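Local coordinates for protein putative carboxymuconolactone decarboxylase (Burkholderia xenovorans, PDB 2QEU) that is of uncertain function, an AhpD-like carboxymuconolactone decarboxylase family member that lacks the cysteines on which AhpD-type peroxidase activity depends, at residues 72-77 with 104-109; 80-85 with 122-127. One frame throughout, in Å; residues are numbered along the deposited sequence. Where two conformers were deposited one is given.

Contact 1: 72-77 with 104-109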
ATOM      1  N   LEU B  72     -11.967 -10.254   7.901  1.00  8.55           N
ATOM      2  CA  LEU B  72     -11.079  -9.403   8.713  1.00  7.63           C
ATOM      3  C   LEU B  72      -9.712 -10.025   8.905  1.00  9.43           C
ATOM      4  O   LEU B  72      -8.692  -9.325   8.877  1.00  7.25           O
ATOM      5  CB  LEU B  72     -11.773  -8.973   9.987  1.00 10.57           C
ATOM      6  CG  LEU B  72     -12.890  -7.981   9.731  1.00  9.82           C
ATOM      7  CD1 LEU B  72     -13.821  -7.941  10.985  1.00  8.28           C
ATOM      8  CD2 LEU B  72     -12.377  -6.638   9.350  1.00  9.46           C
ATOM      9  N   VAL B  73      -9.665 -11.353   9.030  1.00  7.53           N
ATOM     10  CA  VAL B  73      -8.393 -12.058   9.108  1.00  8.83           C
ATOM     11  C   VAL B  73      -7.568 -11.778   7.846  1.00  6.93           C
ATOM     12  O   VAL B  73      -6.426 -11.375   7.905  1.00  9.64           O
ATOM     13  CB  VAL B  73      -8.563 -13.585   9.291  1.00  6.86           C
ATOM     14  CG1 VAL B  73      -7.244 -14.318   8.916  1.00  8.09           C
ATOM     15  CG2 VAL B  73      -9.064 -13.957  10.701  1.00  6.51           C
ATOM     16  N   VAL B  74      -8.197 -11.976   6.684  1.00  7.34           N
ATOM     17  CA  VAL B  74      -7.476 -11.803   5.414  1.00  5.91           C
ATOM     18  C   VAL B  74      -7.013 -10.346   5.254  1.00  7.20           C
ATOM     19  O   VAL B  74      -5.886 -10.064   4.843  1.00  6.99           O
ATOM     20  CB  VAL B  74      -8.332 -12.287   4.262  1.00  6.09           C
ATOM     21  CG1 VAL B  74      -7.511 -11.968   2.938  1.00  5.49           C
ATOM     22  CG2 VAL B  74      -8.593 -13.771   4.378  1.00  8.61           C
ATOM     23  N   LEU B  75      -7.881  -9.396   5.584  1.00  7.57           N
ATOM     24  CA  LEU B  75      -7.501  -7.962   5.573  1.00  8.11           C
ATOM     25  C   LEU B  75      -6.349  -7.637   6.531  1.00  6.96           C
ATOM     26  O   LEU B  75      -5.405  -6.929   6.119  1.00  8.79           O
ATOM     27  CB  LEU B  75      -8.711  -7.081   5.885  1.00  8.15           C
ATOM     28  CG  LEU B  75      -9.803  -7.000   4.793  1.00  8.45           C
ATOM     29  CD1 LEU B  75     -11.057  -6.325   5.385  1.00 11.85           C
ATOM     30  CD2 LEU B  75      -9.339  -6.282   3.518  1.00 13.13           C
ATOM     31  N   ASP B  76      -6.374  -8.193   7.742  1.00  7.96           N
ATOM     32  CA  ASP B  76      -5.257  -8.025   8.656  1.00  8.16           C
ATOM     33  C   ASP B  76      -3.976  -8.693   8.118  1.00  9.49           C
ATOM     34  O   ASP B  76      -2.871  -8.206   8.408  1.00  9.44           O
ATOM     35  CB  ASP B  76      -5.580  -8.512  10.053  1.00 11.74           C
ATOM     36  CG  ASP B  76      -6.461  -7.549  10.819  1.00 10.96           C
ATOM     37  OD1 ASP B  76      -6.644  -6.414  10.345  1.00 13.05           O
ATOM     38  OD2 ASP B  76      -6.925  -7.905  11.927  1.00 13.65           O
ATOM     39  N   ALA B  77      -4.106  -9.790   7.378  1.00  6.34           N
ATOM     40  CA  ALA B  77      -2.954 -10.383   6.686  1.00  8.07           C
ATOM     41  C   ALA B  77      -2.324  -9.421   5.710  1.00  8.94           C
ATOM     42  O   ALA B  77      -1.093  -9.178   5.720  1.00 10.69           O
ATOM     43  CB  ALA B  77      -3.329 -11.661   5.972  1.00  6.60           C
ATOM     44  N   GLU B 104      -8.005 -21.910   3.709  1.00  5.58           N
ATOM     45  CA  GLU B 104      -8.509 -21.657   2.349  1.00  7.32           C
ATOM     46  C   GLU B 104      -8.688 -20.156   2.079  1.00  7.96           C
ATOM     47  O   GLU B 104      -8.375 -19.707   0.999  1.00  7.91           O
ATOM     48  CB  GLU B 104      -9.803 -22.438   2.069  1.00  9.55           C
ATOM     49  CG  GLU B 104      -9.575 -23.952   1.979  1.00  8.07           C
ATOM     50  CD  GLU B 104     -10.831 -24.742   1.530  1.00  9.67           C
ATOM     51  OE1 GLU B 104     -11.741 -24.099   0.975  1.00 14.61           O
ATOM     52  OE2 GLU B 104     -10.867 -25.994   1.641  1.00 10.82           O
ATOM     53  N   GLY B 105      -9.206 -19.420   3.072  1.00  6.57           N
ATOM     54  CA  GLY B 105      -9.440 -18.002   2.929  1.00  8.39           C
ATOM     55  C   GLY B 105      -8.173 -17.208   2.821  1.00  5.71           C
ATOM     56  O   GLY B 105      -8.033 -16.322   1.979  1.00  8.04           O
ATOM     57  N   ILE B 106      -7.237 -17.497   3.743  1.00  7.93           N
ATOM     58  CA  ILE B 106      -5.960 -16.810   3.773  1.00  6.89           C
ATOM     59  C   ILE B 106      -5.181 -16.963   2.473  1.00  7.37           C
ATOM     60  O   ILE B 106      -4.556 -16.021   1.975  1.00  7.44           O
ATOM     61  CB  ILE B 106      -5.088 -17.196   4.989  1.00  5.49           C
ATOM     62  CG1 ILE B 106      -5.756 -16.680   6.247  1.00  7.04           C
ATOM     63  CG2 ILE B 106      -3.666 -16.581   4.899  1.00  6.27           C
ATOM     64  CD1 ILE B 106      -5.141 -17.253   7.577  1.00  6.87           C
ATOM     65  N   LEU B 107      -5.158 -18.163   1.919  1.00  5.35           N
ATOM     66  CA  LEU B 107      -4.460 -18.405   0.655  1.00  6.38           C
ATOM     67  C   LEU B 107      -4.876 -17.481  -0.455  1.00  6.77           C
ATOM     68  O   LEU B 107      -4.099 -17.129  -1.328  1.00  7.02           O
ATOM     69  CB  LEU B 107      -4.592 -19.871   0.251  1.00  6.26           C
ATOM     70  CG  LEU B 107      -3.939 -20.928   1.169  1.00  8.77           C
ATOM     71  CD1 LEU B 107      -4.358 -22.345   0.717  1.00  8.24           C
ATOM     72  CD2 LEU B 107      -2.391 -20.739   1.064  1.00  9.40           C
ATOM     73  N   LEU B 108      -6.160 -17.101  -0.463  1.00  5.61           N
ATOM     74  CA  LEU B 108      -6.696 -16.256  -1.556  1.00  6.29           C
ATOM     75  C   LEU B 108      -6.008 -14.902  -1.583  1.00  5.70           C
ATOM     76  O   LEU B 108      -5.871 -14.272  -2.644  1.00  7.89           O
ATOM     77  CB  LEU B 108      -8.221 -16.094  -1.389  1.00  7.09           C
ATOM     78  CG  LEU B 108      -9.039 -17.383  -1.536  1.00  7.28           C
ATOM     79  CD1 LEU B 108     -10.522 -17.189  -1.091  1.00  7.53           C
ATOM     80  CD2 LEU B 108      -8.959 -18.062  -2.899  1.00  9.77           C
ATOM     81  N   GLY B 109      -5.495 -14.454  -0.432  1.00  5.75           N
ATOM     82  CA  GLY B 109      -4.667 -13.232  -0.415  1.00  9.27           C
ATOM     83  C   GLY B 109      -3.467 -13.259  -1.332  1.00  8.85           C
ATOM     84  O   GLY B 109      -3.052 -12.192  -1.799  1.00  8.79           O
TER

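Contact 2: 80-85 with 122-127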
ATOM      1  N   ASP B  80      -0.694  -6.413   7.434  1.00  8.52           N
ATOM      2  CA  ASP B  80       0.339  -6.792   8.423  1.00  8.69           C
ATOM      3  C   ASP B  80       0.001  -6.336   9.831  1.00 12.14           C
ATOM      4  O   ASP B  80       0.787  -5.603  10.479  1.00 10.41           O
ATOM      5  CB  ASP B  80       1.723  -6.298   8.002  1.00 11.54           C
ATOM      6  CG  ASP B  80       2.166  -6.913   6.717  1.00 18.53           C
ATOM      7  OD1 ASP B  80       2.049  -8.141   6.540  1.00 16.09           O
ATOM      8  OD2 ASP B  80       2.655  -6.155   5.864  1.00 20.18           O
ATOM      9  N   GLU B  81      -1.187  -6.701  10.309  0.50 10.49           N
ATOM     10  CA  GLU B  81      -1.522  -6.428  11.700  0.50 10.79           C
ATOM     11  C   GLU B  81      -1.633  -7.774  12.405  0.50 12.83           C
ATOM     12  O   GLU B  81      -2.652  -8.439  12.310  0.50 11.58           O
ATOM     13  CB  GLU B  81      -2.780  -5.586  11.868  0.50 12.97           C
ATOM     14  CG  GLU B  81      -2.655  -4.646  13.105  0.50 24.72           C
ATOM     15  CD  GLU B  81      -2.467  -5.373  14.460  0.50  9.73           C
ATOM     16  OE1 GLU B  81      -1.320  -5.691  14.931  0.50 12.54           O
ATOM     17  OE2 GLU B  81      -3.502  -5.543  15.097  0.50 21.39           O
ATOM     18  N   PRO B  82      -0.528  -8.214  13.025  1.00 12.28           N
ATOM     19  CA  PRO B  82      -0.440  -9.505  13.677  1.00 14.53           C
ATOM     20  C   PRO B  82      -1.289  -9.681  14.946  1.00 11.78           C
ATOM     21  O   PRO B  82      -1.697 -10.820  15.269  1.00 15.24           O
ATOM     22  CB  PRO B  82       1.046  -9.626  13.977  1.00 17.39           C
ATOM     23  CG  PRO B  82       1.520  -8.244  14.095  1.00 16.17           C
ATOM     24  CD  PRO B  82       0.764  -7.491  13.072  1.00 14.97           C
ATOM     25  N   ILE B  83      -1.532  -8.583  15.679  1.00 13.05           N
ATOM     26  CA  ILE B  83      -2.387  -8.662  16.874  1.00 13.28           C
ATOM     27  C   ILE B  83      -3.823  -8.862  16.414  1.00 11.97           C
ATOM     28  O   ILE B  83      -4.499  -9.787  16.833  1.00 11.63           O
ATOM     29  CB  ILE B  83      -2.273  -7.382  17.753  1.00 14.82           C
ATOM     30  CG1 ILE B  83      -0.822  -7.215  18.202  1.00 19.38           C
ATOM     31  CG2 ILE B  83      -3.217  -7.492  18.967  1.00 11.01           C
ATOM     32  CD1 ILE B  83      -0.264  -8.429  18.839  1.00 26.67           C
ATOM     33  N   GLY B  84      -4.267  -7.989  15.525  1.00 12.03           N
ATOM     34  CA  GLY B  84      -5.581  -8.107  14.943  1.00  8.82           C
ATOM     35  C   GLY B  84      -5.846  -9.417  14.248  1.00  8.34           C
ATOM     36  O   GLY B  84      -6.932  -9.968  14.390  1.00  9.84           O
ATOM     37  N   ILE B  85      -4.865  -9.941  13.516  1.00  8.78           N
ATOM     38  CA  ILE B  85      -5.080 -11.188  12.762  1.00  7.73           C
ATOM     39  C   ILE B  85      -5.383 -12.347  13.739  1.00  8.39           C
ATOM     40  O   ILE B  85      -6.298 -13.150  13.511  1.00  8.75           O
ATOM     41  CB  ILE B  85      -3.942 -11.555  11.754  1.00  5.79           C
ATOM     42  CG1 ILE B  85      -4.545 -12.425  10.648  1.00  9.08           C
ATOM     43  CG2 ILE B  85      -2.767 -12.310  12.454  1.00  7.74           C
ATOM     44  CD1 ILE B  85      -3.609 -12.788   9.584  1.00  6.94           C
ATOM     45  N   GLY B 122      -0.108 -13.437   7.366  1.00  6.84           N
ATOM     46  CA  GLY B 122      -1.211 -14.403   7.231  1.00  7.94           C
ATOM     47  C   GLY B 122      -0.955 -15.744   7.913  1.00  7.04           C
ATOM     48  O   GLY B 122      -1.803 -16.347   8.579  1.00  9.87           O
ATOM     49  N   ARG B 123       0.255 -16.276   7.723  1.00  8.13           N
ATOM     50  CA  ARG B 123       0.585 -17.583   8.272  1.00  7.73           C
ATOM     51  C   ARG B 123       0.571 -17.603   9.802  1.00  8.54           C
ATOM     52  O   ARG B 123       0.412 -18.672  10.404  1.00  9.29           O
ATOM     53  CB  ARG B 123       1.897 -18.085   7.711  1.00  8.03           C
ATOM     54  CG  ARG B 123       3.114 -17.313   8.143  1.00  6.93           C
ATOM     55  CD  ARG B 123       4.335 -17.852   7.423  1.00  8.46           C
ATOM     56  NE  ARG B 123       5.580 -17.215   7.815  1.00 10.63           N
ATOM     57  CZ  ARG B 123       6.424 -17.701   8.715  1.00 14.43           C
ATOM     58  NH1 ARG B 123       6.161 -18.826   9.381  1.00 13.19           N
ATOM     59  NH2 ARG B 123       7.540 -17.050   8.938  1.00 18.43           N
ATOM     60  N   LYS B 124       0.747 -16.437  10.440  1.00 10.19           N
ATOM     61  CA  LYS B 124       0.718 -16.404  11.928  1.00 10.46           C
ATOM     62  C   LYS B 124      -0.688 -16.789  12.459  1.00  7.05           C
ATOM     63  O   LYS B 124      -0.845 -17.415  13.549  1.00  8.16           O
ATOM     64  CB  LYS B 124       1.087 -15.003  12.392  1.00 12.53           C
ATOM     65  CG  LYS B 124       2.462 -14.486  11.987  1.00 13.46           C
ATOM     66  CD  LYS B 124       2.720 -13.078  12.536  1.00 15.67           C
ATOM     67  CE  LYS B 124       4.203 -12.737  12.418  1.00 21.41           C
ATOM     68  NZ  LYS B 124       4.463 -11.339  12.739  1.00 29.09           N
ATOM     69  N   ALA B 125      -1.712 -16.450  11.687  1.00  6.39           N
ATOM     70  CA  ALA B 125      -3.099 -16.837  12.000  1.00  7.55           C
ATOM     71  C   ALA B 125      -3.240 -18.355  12.023  1.00  9.24           C
ATOM     72  O   ALA B 125      -3.952 -18.885  12.863  1.00  7.95           O
ATOM     73  CB  ALA B 125      -4.099 -16.171  10.978  1.00  9.13           C
ATOM     74  N   VAL B 126      -2.563 -19.034  11.094  1.00  8.15           N
ATOM     75  CA  VAL B 126      -2.635 -20.480  10.960  1.00  8.73           C
ATOM     76  C   VAL B 126      -1.883 -21.151  12.110  1.00 10.13           C
ATOM     77  O   VAL B 126      -2.368 -22.107  12.731  1.00 11.74           O
ATOM     78  CB  VAL B 126      -2.135 -20.946   9.573  1.00  8.23           C
ATOM     79  CG1 VAL B 126      -2.150 -22.526   9.481  1.00  8.84           C
ATOM     80  CG2 VAL B 126      -3.014 -20.334   8.447  1.00  7.99           C
ATOM     81  N   THR B 127      -0.698 -20.631  12.407  1.00  9.30           N
ATOM     82  CA  THR B 127       0.092 -21.106  13.550  1.00  9.89           C
ATOM     83  C   THR B 127      -0.745 -21.061  14.857  1.00  9.28           C
ATOM     84  O   THR B 127      -0.833 -22.046  15.615  1.00 11.64           O
ATOM     85  CB  THR B 127       1.348 -20.292  13.740  1.00 14.42           C
ATOM     86  OG1 THR B 127       2.143 -20.394  12.561  1.00 10.70           O
ATOM     87  CG2 THR B 127       2.159 -20.785  14.984  1.00 16.40           C
TER

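Contact 1: 72-77 with 104-109
Val74 and Ile106 bring their CA atoms within 5.5 Å where the helices carrying 72-77 and 104-109 cross, their short axes approaching to 9.1 Å and running roughly the same way at -36°. The side chains that meet are all aliphatic. CG1 of Val73 lies near the outer end of Ile106, 3.9 Å from Ile106 CD1 and equally close to CG1 of the same residue. The two side chains cross at a slant rather than lying alongside each other. In Ile106, CG1 is anti to the carbonyl carbon (chi1 -67°) and the chain then continues extended, which carries CD1 out to Val73. Val74 makes a different kind of contact. Its CG2 branch rests against backbone, 3.5 Å from the carbonyl O of Gly105 and 4.0 Å from Ile106 N. CG2 is also 4.5 Å from Ile106 CG1, a looser contact. Gly105 has no side chain, so the methyl reaches the main chain of 104-109 directly. That carbonyl O is also the acceptor of a backbone bond from Leu108 N. Gly109 N likewise bonds to Ile106 O, so these two bonds span three residues instead of four.

Beyond the pair of helices, Val73 also packs on Ile85 and Thr89 of helix 82-94. Ile106 touches Ala125 and Val126 of helix 122-137, as well as Trp118. Glu104 turns elsewhere and accepts backbone hydrogen bonds from Lys62 and Leu63 of the second subunit.

All four touching residues are buried, and they meet by dispersion packing. The contact therefore depends on shape: one valine reaches a side-chain end, and the next settles its methyl on main chain that Gly105 leaves accessible.

Contact 2: 80-85 with 122-127
Ile85 rests its CD1 methyl against both Gly122 and Ala125, 3.7 Å from Gly122 CA and from Ala125 CB alike. CG1 of Ile85 follows close behind, 3.8 Å from the same Ala125 methyl. The isoleucine reaches this far because CG1 is anti to the backbone N (chi1 -154°) and CD1 extends the line. Nearer the surface, Lys124 stretches its extended chain to Pro82. Its CD lies 4.1 Å from Pro82 CB and its NZ 4.0 Å from the same carbon, so the end of the lysine lies against Pro82 CB in van der Waals contact.

The turn before the helix places these residues. Asp80 has positive phi and ends the preceding helix in a Schellman motif. Glu81 is the N-cap of the next helix: in one of two deposited conformers its carboxylate accepts from Ile83 N at OE1, 3.0 Å, and from Gly84 N at OE2. Both donors come from above the carboxylate plane, more than 50° out of it.

Further out, Asp80 forms salt bridges to Lys120 and to Arg79 of the third subunit, and a hydrogen bond to Thr121 that ties the turn to the approach of helix 122-137. Arg123 bridges to Glu30 of that same subunit. Ile85 also packs on Asp76 and Ala77 of helix 65-79.

The contact joins the capped start of helix 82-94 to helix 122-137 in an all-helical fold of the AhpD-like clan. Glu81 and Gly84, with His88 four residues after Gly84, probably occupy the positions of the CXXC cysteines and histidine of AhpD itself, but the thiols of that motif are absent here.

In the fold
From the N terminus, helix 65-79 brings in segment 72-77, and the turn after it leads directly into segment 80-85 on helix 82-94. Contact 1 closes when the chain returns on helix 99-113, with 26 residues between its segments. Contact 2 closes later, on helix 122-137, after 36 residues. The segments alternate along the chain, so the two loops cross rather than nest. Their centres lie about 9 Å apart, and they touch through a probable hydrogen bond from Glu81 N to Asp76 O. Together the contacts join helices 65-79, 82-94, 99-113 and 122-137 into one helical bundle; all four segments fall in the family region.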